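Local coordinates for protein translation initiation factor eIF2B subunit delta (Schizosaccharomyces pombe, PDB 5B04) that serves as a subunit of the eIF2B complex, which catalyses the exchange of GDP for GTP on the gamma subunit of initiation factor eIF2, at residues G[148-153]-G[200-205]; G[245-250]-G[376-380]; G[256-261]-G[444-449]; G[396-402]-G[427-431]. All blocks are in the same frame, centred on the assembly; numbering follows the deposited sequence.

Interaction 1. Residues G[148-153]-G[200-205]; sequences LGLKLA and YLVSTR
Leu148 and Leu201 meet because their first torsions turn them toward each other: CG of Leu148 stands opposite the backbone N (chi1 -173°), while CG of Leu201 stands opposite the carbonyl carbon (chi1 -74°). The two side chains cross at about a right angle, with Leu148 CD2 4.0 Å from Leu201 CD1. The other methyl of Leu201, CD2, lies against the backbone of Gly149, 3.7 Å from Gly149 N, and also reaches Leu152 CD1 at 4.2 Å. One leucine thus spans a full turn of the facing helix.

This is a worked case of close helix pairing through a glycine. The axes of 148-153 and 200-204 run nearly parallel, at 22°, and approach to 8.9 Å. A CB on Gly149 would point toward the partner helix and probably crowd Tyr200 CE2; in its absence, Tyr200 CE2 comes to 4.2 Å from Gly149 CA. Thr204 faces the same glycine, its CB 3.4 Å from Gly149 O, and its OG1 is tied back to Leu201 O, a carbonyl that also accepts from Arg205 N. Bound there, the hydroxyl is satisfied within its own helix. No hydrogen bond joins the two segments, so apolar fit holds them.

Arg205 extends past the helix end, CD 3.5 Å from Leu152 O, to a salt bridge with Glu394. Helix 160-177 packs on the leucines through Asp166, Leu167 and Thr170, while the arginine chain touches Tyr432 and comes close to the like-charged Lys431 of strand 425-435.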
loop_
_atom_site.group_PDB
_atom_site.type_symbol
_atom_site.label_atom_id
_atom_site.label_comp_id
_atom_site.label_asym_id
_atom_site.label_seq_id
_atom_site.Cartn_x
_atom_site.Cartn_y
_atom_site.Cartn_z
ATOM N N LEU G 148 21.343 29.382 23.956
ATOM C CA LEU G 148 20.481 28.966 22.858
ATOM C C LEU G 148 20.436 27.445 22.781
ATOM O O LEU G 148 19.396 26.859 22.486
ATOM C CB LEU G 148 20.967 29.552 21.533
ATOM C CG LEU G 148 20.051 29.334 20.326
ATOM C CD1 LEU G 148 18.762 30.128 20.484
ATOM C CD2 LEU G 148 20.762 29.704 19.033
ATOM N N GLY G 149 21.574 26.815 23.053
ATOM C CA GLY G 149 21.666 25.366 23.055
ATOM C C GLY G 149 20.812 24.749 24.143
ATOM O O GLY G 149 20.211 23.692 23.949
ATOM N N LEU G 150 20.758 25.413 25.293
ATOM C CA LEU G 150 19.934 24.949 26.402
ATOM C C LEU G 150 18.450 25.084 26.078
ATOM O O LEU G 150 17.673 24.160 26.303
ATOM C CB LEU G 150 20.262 25.722 27.681
ATOM C CG LEU G 150 21.657 25.527 28.274
ATOM C CD1 LEU G 150 21.799 26.326 29.558
ATOM C CD2 LEU G 150 21.938 24.054 28.523
ATOM N N LYS G 151 18.066 26.237 25.541
ATOM C CA LYS G 151 16.663 26.520 25.261
ATOM C C LYS G 151 16.129 25.677 24.108
ATOM O O LYS G 151 14.960 25.287 24.105
ATOM C CB LYS G 151 16.469 28.005 24.957
ATOM C CG LYS G 151 15.560 28.703 25.948
ATOM C CD LYS G 151 15.103 30.060 25.444
ATOM C CE LYS G 151 16.238 30.852 24.827
ATOM N NZ LYS G 151 15.774 32.208 24.431
ATOM N N LEU G 152 16.983 25.403 23.128
ATOM C CA LEU G 152 16.612 24.523 22.028
ATOM C C LEU G 152 16.336 23.118 22.543
ATOM O O LEU G 152 15.381 22.465 22.124
ATOM C CB LEU G 152 17.710 24.482 20.962
ATOM C CG LEU G 152 17.797 25.651 19.981
ATOM C CD1 LEU G 152 19.038 25.520 19.112
ATOM C CD2 LEU G 152 16.543 25.718 19.124
ATOM N N ALA G 153 17.175 22.666 23.468
ATOM C CA ALA G 153 17.095 21.303 23.970
ATOM C C ALA G 153 16.103 21.156 25.122
ATOM O O ALA G 153 15.829 20.045 25.564
ATOM C CB ALA G 153 18.475 20.826 24.401
ATOM N N TYR G 200 28.027 22.594 17.991
ATOM C CA TYR G 200 27.538 22.470 19.357
ATOM C C TYR G 200 26.014 22.506 19.395
ATOM O O TYR G 200 25.384 21.732 20.114
ATOM C CB TYR G 200 28.117 23.582 20.235
ATOM C CG TYR G 200 27.374 23.796 21.536
ATOM C CD1 TYR G 200 27.554 22.937 22.612
ATOM C CD2 TYR G 200 26.499 24.865 21.690
ATOM C CE1 TYR G 200 26.876 23.132 23.803
ATOM C CE2 TYR G 200 25.819 25.068 22.875
ATOM C CZ TYR G 200 26.011 24.200 23.928
ATOM O OH TYR G 200 25.335 24.401 25.110
ATOM N N LEU G 201 25.431 23.408 18.611
ATOM C CA LEU G 201 23.983 23.588 18.586
ATOM C C LEU G 201 23.253 22.373 18.023
ATOM O O LEU G 201 22.176 22.015 18.499
ATOM C CB LEU G 201 23.619 24.833 17.773
ATOM C CG LEU G 201 23.898 26.176 18.446
ATOM C CD1 LEU G 201 23.582 27.323 17.504
ATOM C CD2 LEU G 201 23.097 26.304 19.732
ATOM N N VAL G 202 23.841 21.739 17.014
ATOM C CA VAL G 202 23.216 20.582 16.384
ATOM C C VAL G 202 23.326 19.354 17.288
ATOM O O VAL G 202 22.613 18.368 17.104
ATOM C CB VAL G 202 23.844 20.278 15.003
ATOM C CG1 VAL G 202 25.176 19.561 15.162
ATOM C CG2 VAL G 202 22.889 19.456 14.147
ATOM N N SER G 203 24.216 19.426 18.274
ATOM C CA SER G 203 24.392 18.334 19.224
ATOM C C SER G 203 23.384 18.439 20.364
ATOM O O SER G 203 23.090 17.452 21.037
ATOM C CB SER G 203 25.818 18.321 19.778
ATOM O OG SER G 203 26.082 19.485 20.541
ATOM N N THR G 204 22.861 19.642 20.579
ATOM C CA THR G 204 21.816 19.855 21.574
ATOM C C THR G 204 20.459 19.512 20.971
ATOM O O THR G 204 19.592 18.948 21.639
ATOM C CB THR G 204 21.800 21.306 22.090
ATOM O OG1 THR G 204 21.359 22.186 21.049
ATOM C CG2 THR G 204 23.186 21.725 22.558
ATOM N N ARG G 205 20.288 19.865 19.701
ATOM C CA ARG G 205 19.095 19.508 18.943
ATOM C C ARG G 205 19.350 19.653 17.447
ATOM O O ARG G 205 19.899 20.666 17.008
ATOM C CB ARG G 205 17.901 20.373 19.353
ATOM C CG ARG G 205 16.688 20.166 18.461
ATOM C CD ARG G 205 15.429 20.805 19.012
ATOM N NE ARG G 205 14.254 20.333 18.286
ATOM C CZ ARG G 205 13.100 20.986 18.219
ATOM N NH1 ARG G 205 12.955 22.150 18.837
ATOM N NH2 ARG G 205 12.088 20.473 17.531
#

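Interaction 2. Residues G[245-250]-G[376-380]; sequences YIRDRI and CESYK
The ring of Tyr379 lies under Ile250, whose CG1 sits over one face in a CH-pi contact, 4.0 Å from the ring centroid; Lys380 CG lies over the opposite face. Tyr379 reaches this place because its CG is set between the backbone N and the carbonyl carbon (chi1 81°), which lays the ring against helix 231-262. Tyr245 completes the aromatic part, turning its edge toward the Tyr379 face in an offset edge-to-face pair with planes at 85° and Tyr245 OH 3.6 Å from Tyr379 CD2.

Arg249 illustrates how a bent chain can serve polar and apolar partners together. Its CG lies over the Tyr245 ring; beyond it the chain folds at chi2 and chi3, which brings one guanidinium face to Tyr379 CB. Its NH2 gives a hydrogen bond of 2.7 Å to Ser378 OG, nearly straight at 165° and within the guanidinium plane. Ser378 OG probably also bonds Glu446, so that an arginine and a glutamate would share one hydroxyl. With an alanine in place of Tyr379, Ile250 would probably lose the ring beneath it, Tyr245 its edge-to-face partner, and Asn161 OD1 its phenolic hydroxyl.

The segment 376-380, a loop with a short 3-10 turn after strand 372-375, is thereby fastened to helix 231-262, with helix 160-177 adding Cys164 and Asn161 and helix 209-224 adding Ser210 and Asn213.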
loop_
_atom_site.group_PDB
_atom_site.type_symbol
_atom_site.label_atom_id
_atom_site.label_comp_id
_atom_site.label_asym_id
_atom_site.label_seq_id
_atom_site.Cartn_x
_atom_site.Cartn_y
_atom_site.Cartn_z
ATOM N N TYR G 245 17.506 39.672 6.283
ATOM C CA TYR G 245 16.986 38.307 6.148
ATOM C C TYR G 245 15.856 38.089 7.126
ATOM O O TYR G 245 14.825 37.519 6.779
ATOM C CB TYR G 245 18.077 37.273 6.401
ATOM C CG TYR G 245 17.774 35.878 5.972
ATOM C CD1 TYR G 245 18.075 35.447 4.688
ATOM C CD2 TYR G 245 17.227 34.975 6.861
ATOM C CE1 TYR G 245 17.812 34.161 4.299
ATOM C CE2 TYR G 245 16.960 33.692 6.485
ATOM C CZ TYR G 245 17.254 33.286 5.205
ATOM O OH TYR G 245 16.982 31.993 4.839
ATOM N N ILE G 246 16.068 38.532 8.359
ATOM C CA ILE G 246 15.039 38.456 9.383
ATOM C C ILE G 246 13.857 39.334 8.986
ATOM O O ILE G 246 12.700 38.972 9.200
ATOM C CB ILE G 246 15.574 38.888 10.765
ATOM C CG1 ILE G 246 16.711 37.968 11.209
ATOM C CG2 ILE G 246 14.464 38.872 11.802
ATOM C CD1 ILE G 246 17.379 38.394 12.498
ATOM N N ARG G 247 14.160 40.483 8.390
ATOM C CA ARG G 247 13.134 41.435 7.981
ATOM C C ARG G 247 12.277 40.887 6.845
ATOM O O ARG G 247 11.080 40.653 7.013
ATOM C CB ARG G 247 13.774 42.758 7.554
ATOM C CG ARG G 247 12.802 43.923 7.461
ATOM C CD ARG G 247 13.415 45.108 6.727
ATOM N NE ARG G 247 14.798 45.356 7.125
ATOM C CZ ARG G 247 15.835 45.299 6.294
ATOM N NH1 ARG G 247 15.645 45.007 5.015
ATOM N NH2 ARG G 247 17.060 45.538 6.740
ATOM N N ASP G 248 12.900 40.677 5.691
ATOM C CA ASP G 248 12.182 40.302 4.477
ATOM C C ASP G 248 11.659 38.867 4.494
ATOM O O ASP G 248 10.463 38.633 4.315
ATOM C CB ASP G 248 13.083 40.498 3.254
ATOM C CG ASP G 248 13.575 41.925 3.115
ATOM O OD1 ASP G 248 12.846 42.852 3.526
ATOM O OD2 ASP G 248 14.694 42.120 2.593
ATOM N N ARG G 249 12.558 37.910 4.710
ATOM C CA ARG G 249 12.230 36.495 4.555
ATOM C C ARG G 249 11.265 35.961 5.614
ATOM O O ARG G 249 10.477 35.057 5.336
ATOM C CB ARG G 249 13.508 35.653 4.573
ATOM C CG ARG G 249 14.565 36.091 3.574
ATOM C CD ARG G 249 13.985 36.249 2.178
ATOM N NE ARG G 249 13.258 35.060 1.744
ATOM C CZ ARG G 249 13.826 34.000 1.179
ATOM N NH1 ARG G 249 15.136 33.973 0.983
ATOM N NH2 ARG G 249 13.082 32.964 0.813
ATOM N N ILE G 250 11.325 36.514 6.821
ATOM C CA ILE G 250 10.547 35.975 7.933
ATOM C C ILE G 250 9.374 36.864 8.342
ATOM O O ILE G 250 8.214 36.487 8.176
ATOM C CB ILE G 250 11.437 35.740 9.169
ATOM C CG1 ILE G 250 12.590 34.796 8.825
ATOM C CG2 ILE G 250 10.614 35.181 10.320
ATOM C CD1 ILE G 250 13.488 34.472 9.998
ATOM N N CYS G 376 3.321 28.633 4.760
ATOM C CA CYS G 376 4.756 28.496 4.963
ATOM C C CYS G 376 5.539 29.622 4.297
ATOM O O CYS G 376 5.289 29.965 3.143
ATOM C CB CYS G 376 5.236 27.143 4.432
ATOM S SG CYS G 376 6.962 26.756 4.793
ATOM N N GLU G 377 6.483 30.194 5.036
ATOM C CA GLU G 377 7.380 31.202 4.485
ATOM C C GLU G 377 8.295 30.563 3.444
ATOM O O GLU G 377 8.618 29.378 3.538
ATOM C CB GLU G 377 8.200 31.862 5.597
ATOM C CG GLU G 377 7.400 32.772 6.530
ATOM C CD GLU G 377 6.619 32.015 7.594
ATOM O OE1 GLU G 377 6.178 32.656 8.572
ATOM O OE2 GLU G 377 6.443 30.787 7.458
ATOM N N SER G 378 8.708 31.347 2.453
ATOM C CA SER G 378 9.462 30.822 1.317
ATOM C C SER G 378 10.823 30.255 1.707
ATOM O O SER G 378 11.281 29.274 1.122
ATOM C CB SER G 378 9.655 31.910 0.259
ATOM O OG SER G 378 10.388 33.004 0.783
ATOM N N TYR G 379 11.467 30.868 2.695
ATOM C CA TYR G 379 12.819 30.471 3.079
ATOM C C TYR G 379 12.841 29.106 3.761
ATOM O O TYR G 379 13.909 28.547 4.011
ATOM C CB TYR G 379 13.448 31.524 3.995
ATOM C CG TYR G 379 13.027 31.422 5.442
ATOM C CD1 TYR G 379 11.753 31.798 5.845
ATOM C CD2 TYR G 379 13.909 30.959 6.410
ATOM C CE1 TYR G 379 11.367 31.709 7.170
ATOM C CE2 TYR G 379 13.532 30.866 7.735
ATOM C CZ TYR G 379 12.261 31.243 8.110
ATOM O OH TYR G 379 11.881 31.151 9.429
ATOM N N LYS G 380 11.660 28.573 4.061
ATOM C CA LYS G 380 11.554 27.252 4.665
ATOM C C LYS G 380 11.308 26.181 3.606
ATOM O O LYS G 380 11.075 25.015 3.930
ATOM C CB LYS G 380 10.447 27.230 5.721
ATOM C CG LYS G 380 10.772 28.060 6.954
ATOM C CD LYS G 380 9.788 27.813 8.085
ATOM C CE LYS G 380 8.399 28.308 7.730
ATOM N NZ LYS G 380 7.475 28.256 8.897
#

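Interaction 3. Residues G[256-261]-G[444-449]; sequences VIVQAA and VCEMGL
Ile257 and Val444 form the tight half of a helix-on-sheet contact in a Rossmann-like fold, where the C-terminal part of helix 231-262 packs across strand 442-445 and the hairpin that follows it. The two side chains run antiparallel alongside each other, bringing Ile257 CG2 to 3.7 Å from Val444 CG1. The other branch of the isoleucine, with CG1 anti to the carbonyl carbon (chi1 -62°), lies along the main chain, 3.5 Å from Cys445 C. Shortening Ile257 to an alanine is likely to uncover the Cys445-Glu446 peptide and take from Val444 CG1 its neighbour Ile257 CG2.

The partly exposed flank is looser. There the strand reverses through a type I turn from Cys445 to Gly448, whose backbone angles suit a glycine, to make a tight hairpin. Val256 CG1 touches this turn at Glu446 CA, 3.8 Å away, while the Glu446 carboxylate turns to Ser378, probably bonding it. Beyond the turn, Leu449 also packs on an aromatic side chain of another chain; on the helix it finds Ala260, whose CB lies 4.0 Å from Leu449 CD1.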
loop_
_atom_site.group_PDB
_atom_site.type_symbol
_atom_site.label_atom_id
_atom_site.label_comp_id
_atom_site.label_asym_id
_atom_site.label_seq_id
_atom_site.Cartn_x
_atom_site.Cartn_y
_atom_site.Cartn_z
ATOM N N VAL G 256 2.613 39.080 5.071
ATOM C CA VAL G 256 2.021 38.895 3.751
ATOM C C VAL G 256 1.150 37.646 3.730
ATOM O O VAL G 256 0.011 37.678 3.260
ATOM C CB VAL G 256 3.096 38.781 2.653
ATOM C CG1 VAL G 256 2.453 38.484 1.307
ATOM C CG2 VAL G 256 3.926 40.051 2.585
ATOM N N ILE G 257 1.701 36.551 4.245
ATOM C CA ILE G 257 0.982 35.286 4.336
ATOM C C ILE G 257 -0.310 35.450 5.129
ATOM O O ILE G 257 -1.360 34.947 4.731
ATOM C CB ILE G 257 1.842 34.193 4.999
ATOM C CG1 ILE G 257 3.092 33.917 4.164
ATOM C CG2 ILE G 257 1.037 32.913 5.188
ATOM C CD1 ILE G 257 4.008 32.876 4.766
ATOM N N VAL G 258 -0.222 36.167 6.246
ATOM C CA VAL G 258 -1.376 36.374 7.114
ATOM C C VAL G 258 -2.554 37.018 6.376
ATOM O O VAL G 258 -3.676 36.523 6.459
ATOM C CB VAL G 258 -1.009 37.235 8.341
ATOM C CG1 VAL G 258 -2.265 37.693 9.059
ATOM C CG2 VAL G 258 -0.119 36.450 9.297
ATOM N N GLN G 259 -2.298 38.103 5.649
ATOM C CA GLN G 259 -3.371 38.818 4.962
ATOM C C GLN G 259 -3.846 38.052 3.732
ATOM O O GLN G 259 -5.017 38.132 3.348
ATOM C CB GLN G 259 -2.938 40.242 4.579
ATOM C CG GLN G 259 -2.091 40.421 3.316
ATOM C CD GLN G 259 -1.535 41.838 3.214
ATOM O OE1 GLN G 259 -1.439 42.544 4.217
ATOM N NE2 GLN G 259 -1.201 42.267 2.001
ATOM N N ALA G 260 -2.934 37.300 3.127
ATOM C CA ALA G 260 -3.274 36.432 2.013
ATOM C C ALA G 260 -4.209 35.322 2.481
ATOM O O ALA G 260 -5.168 34.972 1.793
ATOM C CB ALA G 260 -2.013 35.851 1.396
ATOM N N ALA G 261 -3.925 34.782 3.660
ATOM C CA ALA G 261 -4.719 33.696 4.219
ATOM C C ALA G 261 -6.030 34.194 4.824
ATOM O O ALA G 261 -7.058 33.525 4.728
ATOM C CB ALA G 261 -3.912 32.942 5.265
ATOM N N VAL G 444 0.134 28.714 0.897
ATOM C CA VAL G 444 0.133 30.165 1.033
ATOM C C VAL G 444 1.474 30.680 1.548
ATOM O O VAL G 444 1.787 30.555 2.732
ATOM C CB VAL G 444 -0.984 30.644 1.979
ATOM C CG1 VAL G 444 -0.935 32.157 2.137
ATOM C CG2 VAL G 444 -2.342 30.205 1.459
ATOM N N CYS G 445 2.262 31.251 0.644
ATOM C CA CYS G 445 3.516 31.895 1.013
ATOM C C CYS G 445 3.432 33.384 0.702
ATOM O O CYS G 445 2.351 33.900 0.416
ATOM C CB CYS G 445 4.696 31.253 0.279
ATOM S SG CYS G 445 4.531 31.219 -1.517
ATOM N N GLU G 446 4.565 34.078 0.757
ATOM C CA GLU G 446 4.577 35.506 0.462
ATOM C C GLU G 446 4.575 35.753 -1.045
ATOM O O GLU G 446 4.471 36.894 -1.495
ATOM C CB GLU G 446 5.781 36.192 1.111
ATOM C CG GLU G 446 7.129 35.799 0.533
ATOM C CD GLU G 446 7.727 34.590 1.217
ATOM O OE1 GLU G 446 7.031 33.559 1.329
ATOM O OE2 GLU G 446 8.897 34.672 1.650
ATOM N N MET G 447 4.693 34.679 -1.819
ATOM C CA MET G 447 4.560 34.769 -3.267
ATOM C C MET G 447 3.087 34.678 -3.646
ATOM O O MET G 447 2.714 34.893 -4.799
ATOM C CB MET G 447 5.359 33.668 -3.965
ATOM C CG MET G 447 6.720 33.388 -3.349
ATOM S SD MET G 447 7.716 34.871 -3.123
ATOM C CE MET G 447 9.269 34.153 -2.596
ATOM N N GLY G 448 2.253 34.355 -2.663
ATOM C CA GLY G 448 0.821 34.255 -2.870
ATOM C C GLY G 448 0.302 32.839 -2.713
ATOM O O GLY G 448 0.993 31.966 -2.188
ATOM N N LEU G 449 -0.927 32.614 -3.168
ATOM C CA LEU G 449 -1.533 31.291 -3.119
ATOM C C LEU G 449 -1.150 30.489 -4.354
ATOM O O LEU G 449 -1.553 30.818 -5.468
ATOM C CB LEU G 449 -3.056 31.390 -3.005
ATOM C CG LEU G 449 -3.650 31.703 -1.628
ATOM C CD1 LEU G 449 -3.414 33.152 -1.220
ATOM C CD2 LEU G 449 -5.133 31.371 -1.605
#

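Interaction 4. Residues G[396-402]-G[427-431]; sequences APGDQLV and LLSLK
Leu427, Ala396 and Leu401 carry this contact, and each meets the facing segment differently. Leu427 reaches into the bend of 396-402 with one methyl: CD2 lies 3.3 Å from Gly398 O, 3.9 Å from Leu401 CB and 3.7 Å from Val402 CG2. Val402 contributes that branch because its CG1 is trans to the backbone N (chi1 179°), turning CG2 to the leucine, which it crosses at about a right angle. The bend itself is a 3-10 turn at 398-400, with Leu401 N bonded back to Gly398 O.

Ala396 is the backbone anchor, its N giving a hydrogen bond of 3.0 Å to Ser429 O. Its methyl rests beside the same residue and against the aliphatic part of Lys431, with Lys431 CG and CE both 3.9 Å from Ala396 CB. Leu401, farther along, points back at the strand and lays CD2 over the carbonyl of Leu428.

The pairing exemplifies a sheet that continues into another subunit. Strand 395-396 lies along strand 425-435, which also pairs with strand 352-355, and Leu427 and Leu428 pair in parallel with a strand of the eIF2B beta subunit, so the sheet runs on across the interface.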
loop_
_atom_site.group_PDB
_atom_site.type_symbol
_atom_site.label_atom_id
_atom_site.label_comp_id
_atom_site.label_asym_id
_atom_site.label_seq_id
_atom_site.Cartn_x
_atom_site.Cartn_y
_atom_site.Cartn_z
ATOM N N ALA G 396 11.815 12.224 19.588
ATOM C CA ALA G 396 11.516 12.833 20.876
ATOM C C ALA G 396 11.734 11.793 21.970
ATOM O O ALA G 396 11.536 10.601 21.732
ATOM C CB ALA G 396 10.089 13.363 20.903
ATOM N N PRO G 397 12.160 12.238 23.165
ATOM C CA PRO G 397 12.400 11.347 24.306
ATOM C C PRO G 397 11.244 10.383 24.560
ATOM O O PRO G 397 10.095 10.811 24.668
ATOM C CB PRO G 397 12.564 12.319 25.475
ATOM C CG PRO G 397 13.133 13.540 24.848
ATOM C CD PRO G 397 12.497 13.639 23.486
ATOM N N GLY G 398 11.554 9.093 24.644
ATOM C CA GLY G 398 10.541 8.072 24.835
ATOM C C GLY G 398 9.863 8.160 26.188
ATOM O O GLY G 398 8.743 7.681 26.362
ATOM N N ASP G 399 10.544 8.781 27.145
ATOM C CA ASP G 399 10.017 8.922 28.498
ATOM C C ASP G 399 8.826 9.875 28.548
ATOM O O ASP G 399 8.041 9.852 29.496
ATOM C CB ASP G 399 11.116 9.403 29.448
ATOM C CG ASP G 399 12.315 8.476 29.467
ATOM O OD1 ASP G 399 12.130 7.258 29.258
ATOM O OD2 ASP G 399 13.442 8.964 29.692
ATOM N N GLN G 400 8.697 10.713 27.523
ATOM C CA GLN G 400 7.568 11.631 27.412
ATOM C C GLN G 400 6.247 10.875 27.298
ATOM O O GLN G 400 5.195 11.376 27.694
ATOM C CB GLN G 400 7.748 12.554 26.205
ATOM C CG GLN G 400 8.422 13.879 26.522
ATOM C CD GLN G 400 7.537 14.801 27.340
ATOM O OE1 GLN G 400 6.670 15.487 26.799
ATOM N NE2 GLN G 400 7.753 14.820 28.650
ATOM N N LEU G 401 6.316 9.663 26.757
ATOM C CA LEU G 401 5.132 8.848 26.517
ATOM C C LEU G 401 4.703 8.073 27.764
ATOM O O LEU G 401 3.592 7.545 27.822
ATOM C CB LEU G 401 5.391 7.880 25.362
ATOM C CG LEU G 401 4.407 7.904 24.192
ATOM C CD1 LEU G 401 4.117 9.332 23.760
ATOM C CD2 LEU G 401 4.961 7.098 23.032
ATOM N N VAL G 402 5.537 8.039 28.783
ATOM C CA VAL G 402 5.163 7.436 30.055
ATOM C C VAL G 402 4.043 8.141 30.791
ATOM O O VAL G 402 3.238 7.503 31.425
ATOM C CB VAL G 402 6.369 7.327 30.977
ATOM C CG1 VAL G 402 5.985 6.722 32.310
ATOM C CG2 VAL G 402 7.425 6.476 30.320
ATOM N N LEU G 427 9.372 2.554 23.598
ATOM C CA LEU G 427 8.491 3.707 23.457
ATOM C C LEU G 427 9.032 4.630 22.374
ATOM O O LEU G 427 10.245 4.733 22.188
ATOM C CB LEU G 427 8.348 4.455 24.782
ATOM C CG LEU G 427 7.204 4.014 25.701
ATOM C CD1 LEU G 427 7.289 2.532 26.038
ATOM C CD2 LEU G 427 7.188 4.851 26.968
ATOM N N LEU G 428 8.136 5.296 21.654
ATOM C CA LEU G 428 8.560 6.100 20.517
ATOM C C LEU G 428 7.599 7.229 20.163
ATOM O O LEU G 428 6.390 7.024 20.055
ATOM C CB LEU G 428 8.747 5.210 19.293
ATOM C CG LEU G 428 9.274 5.963 18.075
ATOM C CD1 LEU G 428 10.768 6.193 18.208
ATOM C CD2 LEU G 428 8.945 5.221 16.804
ATOM N N SER G 429 8.154 8.419 19.963
ATOM C CA SER G 429 7.377 9.555 19.496
ATOM C C SER G 429 8.165 10.360 18.469
ATOM O O SER G 429 9.160 11.004 18.802
ATOM C CB SER G 429 6.967 10.450 20.667
ATOM O OG SER G 429 6.119 11.498 20.233
ATOM N N LEU G 430 7.723 10.310 17.215
ATOM C CA LEU G 430 8.313 11.132 16.169
ATOM C C LEU G 430 7.780 12.552 16.288
ATOM O O LEU G 430 6.641 12.757 16.709
ATOM C CB LEU G 430 8.007 10.565 14.782
ATOM C CG LEU G 430 8.436 9.124 14.502
ATOM C CD1 LEU G 430 8.127 8.753 13.061
ATOM C CD2 LEU G 430 9.911 8.931 14.804
ATOM N N LYS G 431 8.600 13.531 15.926
ATOM C CA LYS G 431 8.182 14.923 16.013
ATOM C C LYS G 431 7.511 15.396 14.731
ATOM O O LYS G 431 6.649 16.274 14.765
ATOM C CB LYS G 431 9.375 15.827 16.334
ATOM C CG LYS G 431 9.874 15.716 17.763
ATOM C CD LYS G 431 10.324 17.070 18.293
ATOM C CE LYS G 431 10.702 16.991 19.764
ATOM N NZ LYS G 431 11.006 18.332 20.335
#

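The four contacts trace the chain from its helical part to its sheets. Interaction 1 closes before the others open; interactions 2 and 3 alternate along the sequence and share helix 231-262, while interaction 4 falls within the chain span of interaction 3. Interactions 2 and 3, centres 12 Å apart, touch: Ser378 meets Glu446, and the backbones of Cys376 and Val444 join, so one helix grips neighbouring strand ends of the seven-stranded sheet. Interaction 4, in the separate antiparallel sheet, lies about 34 Å from interaction 3 between centres, yet approaches interaction 1, where Arg205 nears the like-charged Lys431. The helical part thus packs against the seven-stranded sheet and borders the antiparallel one, which continues into the beta subunit.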